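PDB 3WWC: oxidized polyvinyl alcohol hydrolase from Pseudomonas sp. VM15C, which hydrolyses beta-diketones such as nonane-4,6-dione and cleaves oxidized polyvinyl alcohol in the second step of polyvinyl alcohol breakdown. Local coordinates for residues S88-D92 and H93-V97; P109-R112 and G113-C116; T183-A186 and L187-S191; L214-D217 and D218-A222. The protein carries 1 engineered substitution. All coordinates share one frame; numbering follows the deposited sequence.

Contact 1: S88-D92 and H93-V97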
# COMPACT_ATOMS: atom_id res chain seq x y z
N SER A 88 10.42 9.41 6.38
CA SER A 88 10.62 10.83 6.14
C SER A 88 11.98 11.11 5.55
O SER A 88 12.17 12.16 4.96
CB SER A 88 10.50 11.60 7.46
OG SER A 88 11.54 11.31 8.38
N ILE A 89 12.92 10.19 5.69
CA ILE A 89 14.26 10.37 5.14
C ILE A 89 14.24 10.41 3.64
O ILE A 89 15.17 11.00 3.03
CB ILE A 89 15.22 9.26 5.72
CG1 ILE A 89 15.20 9.39 7.25
CG2 ILE A 89 16.69 9.46 5.23
CD1 ILE A 89 15.44 10.77 7.71
N LEU A 90 13.20 9.87 3.01
CA LEU A 90 13.11 10.00 1.54
C LEU A 90 13.00 11.46 1.11
O LEU A 90 13.23 11.76 -0.05
CB LEU A 90 11.96 9.20 0.98
CG LEU A 90 12.49 7.76 0.92
CD1 LEU A 90 11.39 6.84 1.11
CD2 LEU A 90 13.23 7.51 -0.41
N ALA A 91 12.62 12.38 1.98
CA ALA A 91 12.61 13.79 1.58
C ALA A 91 14.07 14.26 1.33
O ALA A 91 14.29 15.06 0.44
CB ALA A 91 11.91 14.70 2.68
N ASP A 92 15.03 13.71 2.04
CA ASP A 92 16.45 14.03 1.85
C ASP A 92 16.91 13.37 0.55
O ASP A 92 18.01 13.65 0.08
CB ASP A 92 17.32 13.42 2.94
CG ASP A 92 17.09 14.05 4.33
OD1 ASP A 92 16.74 15.24 4.39
OD2 ASP A 92 17.32 13.35 5.33
N HIS A 93 16.06 12.50 -0.03
CA HIS A 93 16.38 11.80 -1.28
C HIS A 93 15.68 12.43 -2.46
O HIS A 93 15.71 11.88 -3.55
CB HIS A 93 15.98 10.35 -1.14
CG HIS A 93 16.68 9.44 -2.12
ND1 HIS A 93 18.06 9.39 -2.17
CD2 HIS A 93 16.22 8.65 -3.13
CE1 HIS A 93 18.42 8.62 -3.19
NE2 HIS A 93 17.33 8.16 -3.78
N GLY A 94 14.99 13.54 -2.23
CA GLY A 94 14.32 14.28 -3.30
C GLY A 94 12.86 13.94 -3.56
O GLY A 94 12.37 14.15 -4.66
N TYR A 95 12.15 13.45 -2.55
CA TYR A 95 10.74 13.15 -2.70
C TYR A 95 9.97 13.97 -1.70
O TYR A 95 10.45 14.18 -0.60
CB TYR A 95 10.40 11.66 -2.38
CG TYR A 95 10.98 10.69 -3.38
CD1 TYR A 95 12.35 10.41 -3.38
CD2 TYR A 95 10.19 10.15 -4.36
CE1 TYR A 95 12.92 9.60 -4.38
CE2 TYR A 95 10.74 9.33 -5.36
CZ TYR A 95 12.11 9.08 -5.35
OH TYR A 95 12.60 8.31 -6.37
N THR A 96 8.81 14.45 -2.12
CA THR A 96 7.95 15.13 -1.15
C THR A 96 7.11 14.00 -0.52
O THR A 96 6.38 13.26 -1.19
CB THR A 96 7.11 16.20 -1.81
OG1 THR A 96 7.98 17.31 -2.08
CG2 THR A 96 6.04 16.70 -0.86
N VAL A 97 7.31 13.84 0.78
CA VAL A 97 6.67 12.76 1.55
C VAL A 97 5.39 13.31 2.17
O VAL A 97 5.40 14.34 2.84
CB VAL A 97 7.64 12.27 2.63
CG1 VAL A 97 6.97 11.15 3.46
CG2 VAL A 97 8.91 11.71 1.97

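Contact 2: P109-R112 and G113-C116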
# COMPACT_ATOMS: atom_id res chain seq x y z
N PRO A 109 -0.60 11.31 15.29
CA PRO A 109 0.41 10.51 14.58
C PRO A 109 1.26 9.65 15.46
O PRO A 109 2.08 8.88 14.98
CB PRO A 109 1.22 11.58 13.83
CG PRO A 109 1.25 12.71 14.94
CD PRO A 109 -0.24 12.75 15.35
N ASN A 110 1.06 9.72 16.78
CA ASN A 110 1.84 8.87 17.70
C ASN A 110 1.08 7.65 18.17
O ASN A 110 1.68 6.76 18.77
CB ASN A 110 2.31 9.71 18.90
CG ASN A 110 3.24 10.79 18.44
OD1 ASN A 110 4.27 10.48 17.89
ND2 ASN A 110 2.86 12.03 18.58
N ILE A 111 -0.22 7.57 17.93
CA ILE A 111 -0.98 6.38 18.29
C ILE A 111 -0.35 5.18 17.61
O ILE A 111 -0.02 5.24 16.39
CB ILE A 111 -2.48 6.51 17.86
CG1 ILE A 111 -3.26 7.34 18.90
CG2 ILE A 111 -3.14 5.11 17.65
CD1 ILE A 111 -3.56 6.52 20.20
N ARG A 112 -0.17 4.10 18.36
CA ARG A 112 0.41 2.87 17.82
C ARG A 112 -0.73 1.88 17.58
O ARG A 112 -1.42 2.02 16.57
CB ARG A 112 1.49 2.35 18.78
CG ARG A 112 2.78 3.15 18.63
CD ARG A 112 3.83 2.75 19.67
NE ARG A 112 5.05 3.46 19.26
CZ ARG A 112 6.09 3.71 20.05
NH1 ARG A 112 6.09 3.31 21.33
NH2 ARG A 112 7.15 4.35 19.55
N GLY A 113 -0.95 0.88 18.43
CA GLY A 113 -2.07 -0.01 18.15
C GLY A 113 -3.37 0.32 18.89
O GLY A 113 -4.36 -0.33 18.62
N GLU A 114 -3.36 1.33 19.76
CA GLU A 114 -4.54 1.65 20.55
C GLU A 114 -5.73 2.06 19.68
O GLU A 114 -5.66 3.05 18.96
CB GLU A 114 -4.21 2.79 21.54
CG GLU A 114 -2.96 2.53 22.42
CD GLU A 114 -1.65 3.17 21.90
OE1 GLU A 114 -1.43 3.23 20.66
OE2 GLU A 114 -0.87 3.66 22.76
N ARG A 115 -6.81 1.28 19.77
CA ARG A 115 -8.04 1.49 19.01
C ARG A 115 -7.84 1.41 17.54
O ARG A 115 -8.70 1.92 16.81
CB ARG A 115 -8.71 2.82 19.39
CG ARG A 115 -9.04 2.84 20.89
CD ARG A 115 -9.51 4.17 21.53
NE ARG A 115 -8.47 5.19 21.76
CZ ARG A 115 -7.48 5.15 22.68
NH1 ARG A 115 -6.61 6.17 22.76
NH2 ARG A 115 -7.36 4.13 23.52
N CYS A 116 -6.71 0.87 17.10
CA CYS A 116 -6.43 0.69 15.68
C CYS A 116 -6.18 -0.75 15.32
O CYS A 116 -6.61 -1.21 14.26
CB CYS A 116 -5.18 1.49 15.28
SG CYS A 116 -5.44 3.29 15.04

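Contact 3: T183-A186 and L187-S191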
# COMPACT_ATOMS: atom_id res chain seq x y z
N THR A 183 -2.42 -0.06 0.13
CA THR A 183 -1.74 0.31 -1.13
C THR A 183 -2.42 -0.49 -2.26
O THR A 183 -2.73 0.05 -3.32
CB THR A 183 -0.27 -0.04 -1.07
OG1 THR A 183 0.33 0.74 -0.03
CG2 THR A 183 0.42 0.30 -2.40
N ASN A 184 -2.59 -1.80 -2.08
CA ASN A 184 -3.26 -2.59 -3.10
C ASN A 184 -4.65 -2.02 -3.42
O ASN A 184 -5.01 -1.89 -4.60
CB ASN A 184 -3.46 -4.06 -2.62
CG ASN A 184 -2.20 -4.89 -2.74
OD1 ASN A 184 -1.36 -4.65 -3.62
ND2 ASN A 184 -2.06 -5.92 -1.86
N ARG A 185 -5.43 -1.71 -2.38
CA ARG A 185 -6.78 -1.20 -2.65
C ARG A 185 -6.76 0.11 -3.43
O ARG A 185 -7.51 0.30 -4.41
CB ARG A 185 -7.56 -0.97 -1.36
CG ARG A 185 -9.02 -0.51 -1.64
CD ARG A 185 -9.87 -0.54 -0.34
NE ARG A 185 -11.28 -0.29 -0.66
CZ ARG A 185 -12.17 -1.25 -0.87
NH1 ARG A 185 -11.82 -2.55 -0.82
NH2 ARG A 185 -13.45 -0.89 -1.07
N ALA A 186 -5.86 1.00 -3.04
CA ALA A 186 -5.77 2.30 -3.71
C ALA A 186 -5.34 2.15 -5.15
O ALA A 186 -5.83 2.91 -6.04
CB ALA A 186 -4.76 3.18 -2.96
N LEU A 187 -4.42 1.24 -5.44
CA LEU A 187 -3.98 1.04 -6.83
C LEU A 187 -5.11 0.46 -7.68
O LEU A 187 -5.21 0.77 -8.86
CB LEU A 187 -2.77 0.09 -6.87
CG LEU A 187 -1.52 0.67 -6.23
CD1 LEU A 187 -0.51 -0.47 -6.09
CD2 LEU A 187 -0.97 1.84 -7.09
N LEU A 188 -5.98 -0.34 -7.07
CA LEU A 188 -7.05 -0.98 -7.85
C LEU A 188 -8.18 -0.03 -8.12
O LEU A 188 -8.84 -0.14 -9.16
CB LEU A 188 -7.59 -2.22 -7.10
CG LEU A 188 -6.56 -3.35 -7.03
CD1 LEU A 188 -7.00 -4.38 -5.98
CD2 LEU A 188 -6.40 -3.99 -8.45
N PHE A 189 -8.40 0.92 -7.21
CA PHE A 189 -9.50 1.88 -7.37
C PHE A 189 -9.09 3.21 -7.93
O PHE A 189 -9.95 3.95 -8.45
CB PHE A 189 -10.23 2.16 -6.04
CG PHE A 189 -11.25 1.10 -5.64
CD1 PHE A 189 -12.57 1.17 -6.07
CD2 PHE A 189 -10.89 0.10 -4.76
CE1 PHE A 189 -13.51 0.25 -5.60
CE2 PHE A 189 -11.84 -0.83 -4.28
CZ PHE A 189 -13.16 -0.74 -4.71
N ARG A 190 -7.80 3.58 -7.83
CA ARG A 190 -7.37 4.90 -8.30
C ARG A 190 -6.17 4.77 -9.25
O ARG A 190 -5.21 5.53 -9.19
CB ARG A 190 -7.04 5.77 -7.07
CG ARG A 190 -8.30 6.27 -6.39
CD ARG A 190 -8.95 7.41 -7.21
NE ARG A 190 -10.03 7.94 -6.40
CZ ARG A 190 -10.57 9.16 -6.53
NH1 ARG A 190 -10.14 9.99 -7.47
NH2 ARG A 190 -11.50 9.57 -5.69
N SER A 191 -6.26 3.81 -10.16
CA SER A 191 -5.18 3.59 -11.11
C SER A 191 -5.04 4.66 -12.16
O SER A 191 -4.11 4.59 -12.96
CB SER A 191 -5.31 2.22 -11.79
OG SER A 191 -6.46 2.18 -12.63

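Contact 4: L214-D217 and D218-A222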
# COMPACT_ATOMS: atom_id res chain seq x y z
N LEU A 214 -13.67 -16.05 1.74
CA LEU A 214 -13.10 -17.32 2.18
C LEU A 214 -12.42 -17.08 3.50
O LEU A 214 -11.91 -15.97 3.77
CB LEU A 214 -12.05 -17.81 1.18
CG LEU A 214 -12.56 -18.12 -0.24
CD1 LEU A 214 -11.41 -18.41 -1.22
CD2 LEU A 214 -13.54 -19.33 -0.14
N SER A 215 -12.42 -18.09 4.35
CA SER A 215 -11.72 -18.00 5.62
C SER A 215 -10.22 -17.91 5.31
O SER A 215 -9.77 -18.19 4.20
CB SER A 215 -11.92 -19.26 6.47
OG SER A 215 -11.46 -20.42 5.74
N PHE A 216 -9.47 -17.51 6.32
CA PHE A 216 -8.01 -17.42 6.18
C PHE A 216 -7.51 -18.78 5.62
O PHE A 216 -6.75 -18.82 4.64
CB PHE A 216 -7.38 -17.16 7.56
CG PHE A 216 -5.92 -17.52 7.62
CD1 PHE A 216 -5.01 -16.83 6.83
CD2 PHE A 216 -5.49 -18.59 8.39
CE1 PHE A 216 -3.65 -17.20 6.79
CE2 PHE A 216 -4.16 -18.99 8.37
CZ PHE A 216 -3.22 -18.30 7.56
N ASP A 217 -7.93 -19.91 6.21
CA ASP A 217 -7.46 -21.22 5.72
C ASP A 217 -7.86 -21.53 4.28
O ASP A 217 -7.07 -22.04 3.48
CB ASP A 217 -7.99 -22.37 6.60
CG ASP A 217 -7.29 -22.48 7.95
OD1 ASP A 217 -6.13 -22.04 8.12
OD2 ASP A 217 -7.90 -23.05 8.89
N ASP A 218 -9.11 -21.24 3.94
CA ASP A 218 -9.56 -21.53 2.61
C ASP A 218 -8.92 -20.63 1.57
O ASP A 218 -8.65 -21.07 0.47
CB ASP A 218 -11.11 -21.47 2.49
CG ASP A 218 -11.78 -22.71 3.11
OD1 ASP A 218 -11.06 -23.68 3.50
OD2 ASP A 218 -13.04 -22.69 3.19
N ALA A 219 -8.65 -19.38 1.94
CA ALA A 219 -8.04 -18.45 0.99
C ALA A 219 -6.61 -18.88 0.75
O ALA A 219 -6.11 -18.78 -0.37
CB ALA A 219 -8.08 -16.98 1.57
N ARG A 220 -5.95 -19.35 1.79
CA ARG A 220 -4.55 -19.80 1.70
C ARG A 220 -4.52 -21.02 0.78
O ARG A 220 -3.70 -21.13 -0.12
CB ARG A 220 -4.09 -20.15 3.10
CG ARG A 220 -2.61 -20.35 3.31
CD ARG A 220 -2.39 -20.95 4.70
NE ARG A 220 -1.10 -20.58 5.23
CZ ARG A 220 -0.66 -20.95 6.43
NH1 ARG A 220 -1.46 -21.72 7.21
NH2 ARG A 220 0.54 -20.55 6.84
N ALA A 221 -5.47 -21.92 0.98
CA ALA A 221 -5.50 -23.10 0.12
C ALA A 221 -5.85 -22.84 -1.33
O ALA A 221 -5.40 -23.56 -2.20
CB ALA A 221 -6.49 -24.14 0.69
N ALA A 222 -6.70 -21.85 -1.59
CA ALA A 222 -7.10 -21.55 -2.94
C ALA A 222 -5.92 -21.10 -3.77
O ALA A 222 -5.84 -21.43 -4.95
CB ALA A 222 -8.16 -20.43 -2.93
O HOH W 1 -14.21 -20.23 3.82
O HOH W 2 -3.92 -23.00 6.85

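Contact 1: S88-D92 and H93-V97
A local contact round a helix-terminating turn, in which Leu90 and Ala91 meet Gly94, Tyr95 and Val97, joins a short helical turn to the start of strand 96-100. The backbone bonds form a Schellman motif. Tyr95 N reaches back five residues to Leu90 O (3.2 Å), and inside that loop Gly94 N bonds to Ala91 O, coming from above the carbonyl plane rather than along a lone pair. The positive phi of Gly94, 93°, makes the reversal possible; at these backbone angles the His93 carbonyl oxygen lies close to where a side chain would begin, which suits glycine. Leu90 O additionally lies in the plane of the Tyr95 ring, at its edge. On the apolar side, Leu90 CD2 faces Tyr95 CD1 at 4.2 Å, and Val97 turns CG2 back under the turn, 4.1 Å from Leu90 CB. Asp319, on helix 310-322, accepts from both His93 NE2 and Tyr95 OH, tying the turn to that helix. The carbonyl of buried Leu90 thus has one full donor, Tyr95 N, and a weak second one, His93 N; a CA-H...O contact from Ala91 CA to Tyr95 O (3.1 Å) adds a minor polar link, so the chain changes direction with these carbonyls engaged.

Contact 2: P109-R112 and G113-C116
Ile111 and Arg112 lie against a type II beta turn, Gly113 to Cys116, which is closed by a 3.0 Å bond from Cys116 N to Gly113 O and carries Arg115 at a positive phi of 61°. Across this bend the one hydrogen bond is made by a side chain: Glu114 folds back over the chain and its OE1 accepts from Arg112 N at 2.8 Å, the donor lying nearly in line with the carboxylate C-O bond. A bend at chi2 (97°) brings the carboxylate round to the amide instead of letting it run outward. Ile111 supplies the apolar part. With CG2 anti to its backbone N, that methyl is set over the turn, 3.5 Å from Glu114 O and 3.9 Å from Cys116 SG. The other branch ends in CD1, which rests 4.0 Å from Glu114 CB and at the same distance from Arg115 NH1; the isoleucine and arginine side chains cross at about a right angle. Glu114 CB in turn sits over one face of the Arg115 guanidinium, toward its rim. The Arg112 side chain extends the other way to a salt bridge with Asp77, while its carbonyl accepts from Arg102. Cys116 is bonded to Cys104, so the turn is anchored covalently to an earlier part of the same long loop. Although Arg112 and Glu114 carry opposite charges, Arg112 NE and Glu114 OE1 are 6.6 Å apart: the Arg112 guanidinium has its own partner in Asp77, and the Glu114 carboxylate acts here on the backbone, its negative charge probably eased by the amide it holds.

Contact 3: T183-A186 and L187-S191
Leu187, Arg185 and Ala186 are the residues most enclosed at the end of helix 178-189, the crossover helix of a beta-alpha-beta unit between strands 170-176 and 196-200. In the alpha/beta-hydrolase fold this helix follows the nucleophile elbow, here occupied by engineered Ala177, a charge-relay position by similarity. Leu187 lies alongside Thr183, both side chains pointing the same way, with Leu187 CD1 3.9 Å from Thr183 CG2. Its CG also comes within 3.2 Å of Thr183 O, the carbonyl that accepts from Leu187 N. Leu173 of strand 170-176 and Phe286 of helix 275-288 pack on this leucine. Arg185 leaves the helix another way. Its CG stands anti to the backbone N (chi1 -176°) and the chain runs extended to NE, carrying the guanidinium out beside Phe189. There Phe189 CE2 comes in over the centre of one guanidinium face, 3.5 Å from Arg185 CZ, with the two planes 39° apart, so the approach is tilted and not a parallel stack. The same ring has Arg185 O in its plane at the edge, so Arg185 touches the phenyl group with both its backbone and its side chain. Arg185 NE and NH2 donate to the carbonyls of Glu146 and Trp142, which restrains the rotation of the guanidinium, while Phe189 shields one face of this buried group. Ala186, packed on Leu173, ends the regular ladder: Ala186 O accepts from Arg190 N at 2.7 Å, with the donor tilted 28° from the carbonyl plane, Arg190 being the first residue to leave helical angles.

Contact 4: L214-D217 and D218-A222
Leu214 and Ser215 pack on the first turn of helix 216-225, and the firm part of the contact is this start. Ser215 is the N-cap: its OG accepts from Asp218 N at 3.1 Å, and chi1 at 58° places the hydroxyl between backbone N and carbonyl carbon, where it meets the Asp218 amide. Ser215 O accepts from Ala219 N at 2.8 Å in the first regular bond. Just before the cap, Leu214 sets CB 4.1 Å from Ala219 CB, a hydrophobic staple across the helix start, and reaches with CD1 to Ala222 CB one turn on. The looser, solvent side is that of the exposed Asp217 and Asp218, whose carboxylates are bridged by water. One water accepts from Ser215 N and donates to Asp218 OD2 (2.8 Å), standing in for the return bond of a capping box. A second donates to Asp217 OD1 and accepts from Arg220 NH1, joining charged groups that stay 4.8 Å apart at Asp217 OD1 and Arg220 NH1. On the Arg220 flank Phe216 lies side by side with the arginine, pointing the same way. Its CZ is over one face of the guanidinium, toward the rim and 3.9 Å from Arg220 CZ, with the planes 43° apart, while the second water meets that group in plane at its edge. Strand 269-274 receives this flank: Leu271 packs on both Phe216 and Arg220, and Arg220 NE makes a salt bridge to Asp274, fastening the helix to the two-stranded hairpin.

Overall arrangement
The four contacts follow one another along the chain without touching, and all lie in one monomer. Contact 3 is the central one, about 8 Å from the centre of the chain: the side chain of Asn184 is about 9 Å from that of Ser283, a charge-relay residue by similarity, and about 10 Å from a bound butanoic acid. Contact 2 approaches the pocket from a surface loop, the side chain of Cys116 about 10 Å from a bound butanoic acid, while in contact 4 the side chain of Phe216 is about 7 Å from one. Contact 1 lies away from the annotated sites; its centre is about 38 Å from that of contact 4, on opposite sides of the chain's centre.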